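Local coordinates for protein tonb-dependent siderophore receptor (Acinetobacter baumannii, PDB 5FR8) that probably takes up iron across the outer membrane by binding iron-chelating siderophores, perhaps including ferric enterobactin, as a TonB-dependent receptor, at residues Q692-Q706 with E720-F733. Residues are numbered along the deposited sequence; the frame is centred on the assembly and turned at random.
Sequences QISTRVGVSNLFDKQ and EPGRAYYASLKYSF
The carbonyl oxygen of Leu-702 is gripped side-on by the guanidinium of Arg-723, with NE 3.0 Å and NH2 3.3 Å from Leu-702 O, both nitrogens on the same face of the carbonyl plane. This grip sits where the last two strands of the TonB-dependent receptor beta-barrel, 693-700 and 724-731, open into loop; strand 724-731 goes on to pair with strand 167-177, closing the barrel. The CB of Asp-704 lies over one face of the guanidinium, while the backbone N of Arg-723 donates to Asp-704 OD1 (2.9 Å) on the anti side, somewhat out of the carboxylate plane; NH1 is salt-bridged to Glu-178. In the same loop, Asn-701 sends ND2 to Pro-721 O at 2.9 Å. Along the antiparallel ladder, Gly-698 and Tyr-726 form a hydrogen-bonded pair, and the tyrosine ring swings back across the glycine, whose CA stands 4.2 Å from the ring centroid in a CH-pi contact. Ser-700 N meets the edge of the same ring. On the face bearing Val-697 and Ala-727, Val-699 runs alongside Tyr-725: CG1 takes the +65° position, which leaves CG2 anti to the backbone N and packed 3.4 Å from Tyr-725 CD1.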
loop_
_atom_site.group_PDB
_atom_site.type_symbol
_atom_site.label_atom_id
_atom_site.label_comp_id
_atom_site.label_asym_id
_atom_site.label_seq_id
_atom_site.Cartn_x
_atom_site.Cartn_y
_atom_site.Cartn_z
ATOM N N GLN A 692 -23.727 25.043 -10.021
ATOM C CA GLN A 692 -23.882 24.317 -8.756
ATOM C C GLN A 692 -23.879 22.812 -8.956
ATOM O O GLN A 692 -23.331 22.078 -8.135
ATOM C CB GLN A 692 -25.198 24.702 -8.066
ATOM C CG GLN A 692 -25.151 26.002 -7.279
ATOM C CD GLN A 692 -25.138 27.224 -8.183
ATOM O OE1 GLN A 692 -25.470 27.153 -9.375
ATOM N NE2 GLN A 692 -24.753 28.355 -7.620
ATOM N N ILE A 693 -24.500 22.351 -10.039
ATOM C CA ILE A 693 -24.722 20.921 -10.222
ATOM C C ILE A 693 -23.919 20.317 -11.361
ATOM O O ILE A 693 -23.993 20.760 -12.497
ATOM C CB ILE A 693 -26.211 20.621 -10.424
ATOM C CG1 ILE A 693 -26.975 21.009 -9.150
ATOM C CG2 ILE A 693 -26.417 19.147 -10.747
ATOM C CD1 ILE A 693 -28.432 21.330 -9.380
ATOM N N SER A 694 -23.129 19.310 -11.014
ATOM C CA SER A 694 -22.406 18.509 -11.976
ATOM C C SER A 694 -23.030 17.137 -11.990
ATOM O O SER A 694 -23.844 16.813 -11.128
ATOM C CB SER A 694 -20.944 18.387 -11.574
ATOM O OG SER A 694 -20.263 19.580 -11.894
ATOM N N THR A 695 -22.662 16.346 -12.993
ATOM C CA THR A 695 -23.062 14.950 -13.078
ATOM C C THR A 695 -22.218 14.288 -14.149
ATOM O O THR A 695 -21.733 14.954 -15.057
ATOM C CB THR A 695 -24.558 14.767 -13.412
ATOM O OG1 THR A 695 -24.837 13.373 -13.560
ATOM C CG2 THR A 695 -24.943 15.503 -14.695
ATOM N N ARG A 696 -22.042 12.980 -14.016
ATOM C CA ARG A 696 -21.182 12.211 -14.904
ATOM C C ARG A 696 -21.696 10.787 -14.983
ATOM O O ARG A 696 -21.769 10.104 -13.968
ATOM C CB ARG A 696 -19.734 12.203 -14.401
ATOM C CG ARG A 696 -18.778 11.501 -15.355
ATOM C CD ARG A 696 -17.311 11.813 -15.090
ATOM N NE ARG A 696 -16.946 13.198 -15.412
ATOM C CZ ARG A 696 -16.632 13.655 -16.629
ATOM N NH1 ARG A 696 -16.621 12.837 -17.680
ATOM N NH2 ARG A 696 -16.320 14.939 -16.799
ATOM N N VAL A 697 -22.061 10.347 -16.182
ATOM C CA VAL A 697 -22.514 8.984 -16.382
ATOM C C VAL A 697 -21.515 8.290 -17.295
ATOM O O VAL A 697 -20.982 8.903 -18.229
ATOM C CB VAL A 697 -23.940 8.938 -16.989
ATOM C CG1 VAL A 697 -24.450 7.509 -17.071
ATOM C CG2 VAL A 697 -24.900 9.775 -16.157
ATOM N N GLY A 698 -21.262 7.012 -17.029
ATOM C CA GLY A 698 -20.296 6.260 -17.809
ATOM C C GLY A 698 -20.375 4.753 -17.617
ATOM O O GLY A 698 -21.180 4.241 -16.832
ATOM N N VAL A 699 -19.542 4.040 -18.364
ATOM C CA VAL A 699 -19.437 2.601 -18.224
ATOM C C VAL A 699 -17.952 2.192 -18.221
ATOM O O VAL A 699 -17.108 2.843 -18.855
ATOM C CB VAL A 699 -20.231 1.879 -19.332
ATOM C CG1 VAL A 699 -19.638 2.165 -20.712
ATOM C CG2 VAL A 699 -20.308 0.382 -19.056
ATOM N N SER A 700 -17.649 1.108 -17.502
ATOM C CA SER A 700 -16.279 0.634 -17.308
ATOM C C SER A 700 -16.185 -0.859 -17.661
ATOM O O SER A 700 -17.097 -1.641 -17.343
ATOM C CB SER A 700 -15.901 0.795 -15.858
ATOM O OG SER A 700 -16.405 -0.322 -15.142
ATOM N N ASN A 701 -15.061 -1.237 -18.277
ATOM C CA ASN A 701 -14.879 -2.521 -18.954
ATOM C C ASN A 701 -15.937 -2.649 -20.048
ATOM O O ASN A 701 -16.668 -3.638 -20.153
ATOM C CB ASN A 701 -14.900 -3.704 -17.987
ATOM C CG ASN A 701 -14.246 -4.960 -18.570
ATOM O OD1 ASN A 701 -14.222 -5.185 -19.787
ATOM N ND2 ASN A 701 -13.718 -5.788 -17.693
ATOM N N LEU A 702 -15.980 -1.611 -20.874
ATOM C CA LEU A 702 -16.890 -1.521 -22.017
ATOM C C LEU A 702 -16.994 -2.807 -22.834
ATOM O O LEU A 702 -18.087 -3.125 -23.302
ATOM C CB LEU A 702 -16.448 -0.374 -22.928
ATOM C CG LEU A 702 -17.375 0.060 -24.051
ATOM C CD1 LEU A 702 -18.841 -0.068 -23.687
ATOM C CD2 LEU A 702 -17.042 1.493 -24.394
ATOM N N PHE A 703 -15.902 -3.563 -22.973
ATOM C CA PHE A 703 -15.940 -4.831 -23.761
ATOM C C PHE A 703 -16.304 -6.084 -22.906
ATOM O O PHE A 703 -16.129 -7.210 -23.353
ATOM C CB PHE A 703 -14.579 -5.094 -24.474
ATOM C CG PHE A 703 -14.340 -4.296 -25.748
ATOM C CD1 PHE A 703 -14.686 -2.952 -25.845
ATOM C CD2 PHE A 703 -13.695 -4.902 -26.849
ATOM C CE1 PHE A 703 -14.444 -2.243 -27.013
ATOM C CE2 PHE A 703 -13.440 -4.194 -28.027
ATOM C CZ PHE A 703 -13.822 -2.863 -28.108
ATOM N N ASP A 704 -16.764 -5.894 -21.670
ATOM C CA ASP A 704 -16.953 -6.997 -20.690
ATOM C C ASP A 704 -15.807 -8.042 -20.645
ATOM O O ASP A 704 -16.068 -9.256 -20.577
ATOM C CB ASP A 704 -18.296 -7.701 -20.892
ATOM C CG ASP A 704 -18.703 -8.576 -19.688
ATOM O OD1 ASP A 704 -18.416 -8.187 -18.545
ATOM O OD2 ASP A 704 -19.321 -9.661 -19.885
ATOM N N LYS A 705 -14.550 -7.572 -20.652
ATOM C CA LYS A 705 -13.407 -8.454 -20.442
ATOM C C LYS A 705 -13.438 -8.812 -18.970
ATOM O O LYS A 705 -13.028 -8.036 -18.129
ATOM C CB LYS A 705 -12.092 -7.753 -20.766
ATOM C CG LYS A 705 -11.042 -8.636 -21.440
ATOM C CD LYS A 705 -10.824 -9.998 -20.780
ATOM C CE LYS A 705 -9.977 -10.885 -21.697
ATOM N NZ LYS A 705 -10.015 -12.337 -21.355
ATOM N N GLN A 706 -13.943 -9.993 -18.660
ATOM C CA GLN A 706 -14.127 -10.386 -17.279
ATOM C C GLN A 706 -13.375 -11.646 -16.913
ATOM O O GLN A 706 -13.675 -12.724 -17.410
ATOM C CB GLN A 706 -15.596 -10.635 -16.981
ATOM C CG GLN A 706 -15.794 -11.037 -15.535
ATOM C CD GLN A 706 -17.135 -11.627 -15.266
ATOM O OE1 GLN A 706 -17.615 -12.473 -16.045
ATOM N NE2 GLN A 706 -17.753 -11.228 -14.149
ATOM N N GLU A 720 -11.153 -9.768 -12.232
ATOM C CA GLU A 720 -11.218 -8.560 -13.028
ATOM C C GLU A 720 -12.687 -8.326 -13.264
ATOM O O GLU A 720 -13.343 -9.130 -13.924
ATOM C CB GLU A 720 -10.499 -8.744 -14.352
ATOM C CG GLU A 720 -10.524 -7.514 -15.255
ATOM C CD GLU A 720 -9.628 -6.397 -14.741
ATOM O OE1 GLU A 720 -8.485 -6.693 -14.320
ATOM O OE2 GLU A 720 -10.073 -5.227 -14.767
ATOM N N PRO A 721 -13.230 -7.246 -12.682
ATOM C CA PRO A 721 -14.692 -7.127 -12.746
ATOM C C PRO A 721 -15.159 -6.884 -14.150
ATOM O O PRO A 721 -14.489 -6.191 -14.907
ATOM C CB PRO A 721 -15.014 -5.926 -11.855
ATOM C CG PRO A 721 -13.716 -5.182 -11.704
ATOM C CD PRO A 721 -12.602 -6.176 -11.890
ATOM N N GLY A 722 -16.312 -7.441 -14.471
ATOM C CA GLY A 722 -16.913 -7.255 -15.763
ATOM C C GLY A 722 -17.462 -5.877 -16.009
ATOM O O GLY A 722 -17.089 -4.937 -15.351
ATOM N N ARG A 723 -18.381 -5.775 -16.958
ATOM C CA ARG A 723 -18.939 -4.494 -17.377
ATOM C C ARG A 723 -19.806 -3.900 -16.257
ATOM O O ARG A 723 -20.578 -4.609 -15.605
ATOM C CB ARG A 723 -19.744 -4.646 -18.687
ATOM C CG ARG A 723 -19.998 -3.329 -19.408
ATOM C CD ARG A 723 -21.068 -3.443 -20.484
ATOM N NE ARG A 723 -20.562 -3.967 -21.756
ATOM C CZ ARG A 723 -20.834 -5.172 -22.255
ATOM N NH1 ARG A 723 -21.616 -6.034 -21.612
ATOM N NH2 ARG A 723 -20.315 -5.517 -23.418
ATOM N N ALA A 724 -19.645 -2.599 -16.028
ATOM C CA ALA A 724 -20.357 -1.912 -14.957
ATOM C C ALA A 724 -20.721 -0.501 -15.390
ATOM O O ALA A 724 -19.883 0.230 -15.915
ATOM C CB ALA A 724 -19.509 -1.871 -13.698
ATOM N N TYR A 725 -21.985 -0.139 -15.183
ATOM C CA TYR A 725 -22.451 1.200 -15.470
ATOM C C TYR A 725 -22.461 1.973 -14.170
ATOM O O TYR A 725 -22.998 1.511 -13.158
ATOM C CB TYR A 725 -23.848 1.181 -16.088
ATOM C CG TYR A 725 -24.024 0.166 -17.205
ATOM C CD1 TYR A 725 -23.693 0.474 -18.518
ATOM C CD2 TYR A 725 -24.535 -1.100 -16.938
ATOM C CE1 TYR A 725 -23.861 -0.453 -19.529
ATOM C CE2 TYR A 725 -24.709 -2.030 -17.937
ATOM C CZ TYR A 725 -24.371 -1.708 -19.232
ATOM O OH TYR A 725 -24.542 -2.648 -20.219
ATOM N N TYR A 726 -21.867 3.156 -14.205
ATOM C CA TYR A 726 -21.725 3.961 -13.019
ATOM C C TYR A 726 -22.116 5.422 -13.299
ATOM O O TYR A 726 -22.201 5.833 -14.468
ATOM C CB TYR A 726 -20.292 3.842 -12.517
ATOM C CG TYR A 726 -19.264 4.460 -13.433
ATOM C CD1 TYR A 726 -18.909 5.800 -13.300
ATOM C CD2 TYR A 726 -18.645 3.722 -14.425
ATOM C CE1 TYR A 726 -17.962 6.386 -14.123
ATOM C CE2 TYR A 726 -17.707 4.304 -15.268
ATOM C CZ TYR A 726 -17.369 5.636 -15.107
ATOM O OH TYR A 726 -16.421 6.232 -15.911
ATOM N N ALA A 727 -22.395 6.177 -12.229
ATOM C CA ALA A 727 -22.775 7.599 -12.327
ATOM C C ALA A 727 -22.527 8.346 -11.021
ATOM O O ALA A 727 -22.662 7.778 -9.948
ATOM C CB ALA A 727 -24.232 7.740 -12.732
ATOM N N SER A 728 -22.155 9.617 -11.126
ATOM C CA SER A 728 -21.856 10.429 -9.953
ATOM C C SER A 728 -22.334 11.859 -10.155
ATOM O O SER A 728 -22.052 12.458 -11.190
ATOM C CB SER A 728 -20.354 10.439 -9.685
ATOM O OG SER A 728 -19.668 11.233 -10.641
ATOM N N LEU A 729 -23.046 12.405 -9.170
ATOM C CA LEU A 729 -23.496 13.791 -9.245
ATOM C C LEU A 729 -23.083 14.584 -8.003
ATOM O O LEU A 729 -23.121 14.086 -6.871
ATOM C CB LEU A 729 -25.000 13.868 -9.481
ATOM C CG LEU A 729 -25.903 13.874 -8.255
ATOM C CD1 LEU A 729 -26.039 15.288 -7.711
ATOM C CD2 LEU A 729 -27.269 13.320 -8.605
ATOM N N LYS A 730 -22.696 15.833 -8.239
ATOM C CA LYS A 730 -22.016 16.649 -7.254
ATOM C C LYS A 730 -22.677 18.012 -7.154
ATOM O O LYS A 730 -22.756 18.751 -8.133
ATOM C CB LYS A 730 -20.546 16.786 -7.652
ATOM C CG LYS A 730 -19.709 17.745 -6.815
ATOM C CD LYS A 730 -18.222 17.364 -6.850
ATOM C CE LYS A 730 -17.432 18.123 -7.903
ATOM N NZ LYS A 730 -17.311 19.567 -7.552
ATOM N N TYR A 731 -23.189 18.314 -5.966
ATOM C CA TYR A 731 -23.636 19.659 -5.622
ATOM C C TYR A 731 -22.435 20.458 -5.175
ATOM O O TYR A 731 -21.498 19.924 -4.588
ATOM C CB TYR A 731 -24.687 19.645 -4.501
ATOM C CG TYR A 731 -25.989 19.016 -4.920
ATOM C CD1 TYR A 731 -26.972 19.767 -5.556
ATOM C CD2 TYR A 731 -26.228 17.656 -4.719
ATOM C CE1 TYR A 731 -28.161 19.186 -5.969
ATOM C CE2 TYR A 731 -27.413 17.066 -5.124
ATOM C CZ TYR A 731 -28.378 17.837 -5.750
ATOM O OH TYR A 731 -29.561 17.260 -6.155
ATOM N N SER A 732 -22.460 21.744 -5.469
ATOM C CA SER A 732 -21.386 22.595 -5.081
ATOM C C SER A 732 -21.945 23.968 -4.709
ATOM O O SER A 732 -22.411 24.729 -5.557
ATOM C CB SER A 732 -20.391 22.656 -6.223
ATOM O OG SER A 732 -19.077 22.676 -5.722
ATOM N N PHE A 733 -21.905 24.264 -3.417
ATOM C CA PHE A 733 -22.511 25.466 -2.882
ATOM C C PHE A 733 -21.449 26.208 -2.067
ATOM O O PHE A 733 -20.451 26.665 -2.634
ATOM C CB PHE A 733 -23.743 25.121 -2.014
ATOM C CG PHE A 733 -24.802 24.274 -2.721
ATOM C CD1 PHE A 733 -25.610 24.820 -3.719
ATOM C CD2 PHE A 733 -25.017 22.937 -2.359
ATOM C CE1 PHE A 733 -26.589 24.053 -4.344
ATOM C CE2 PHE A 733 -25.995 22.170 -2.984
ATOM C CZ PHE A 733 -26.779 22.729 -3.976
ATOM O OXT PHE A 733 -21.550 26.351 -0.843
#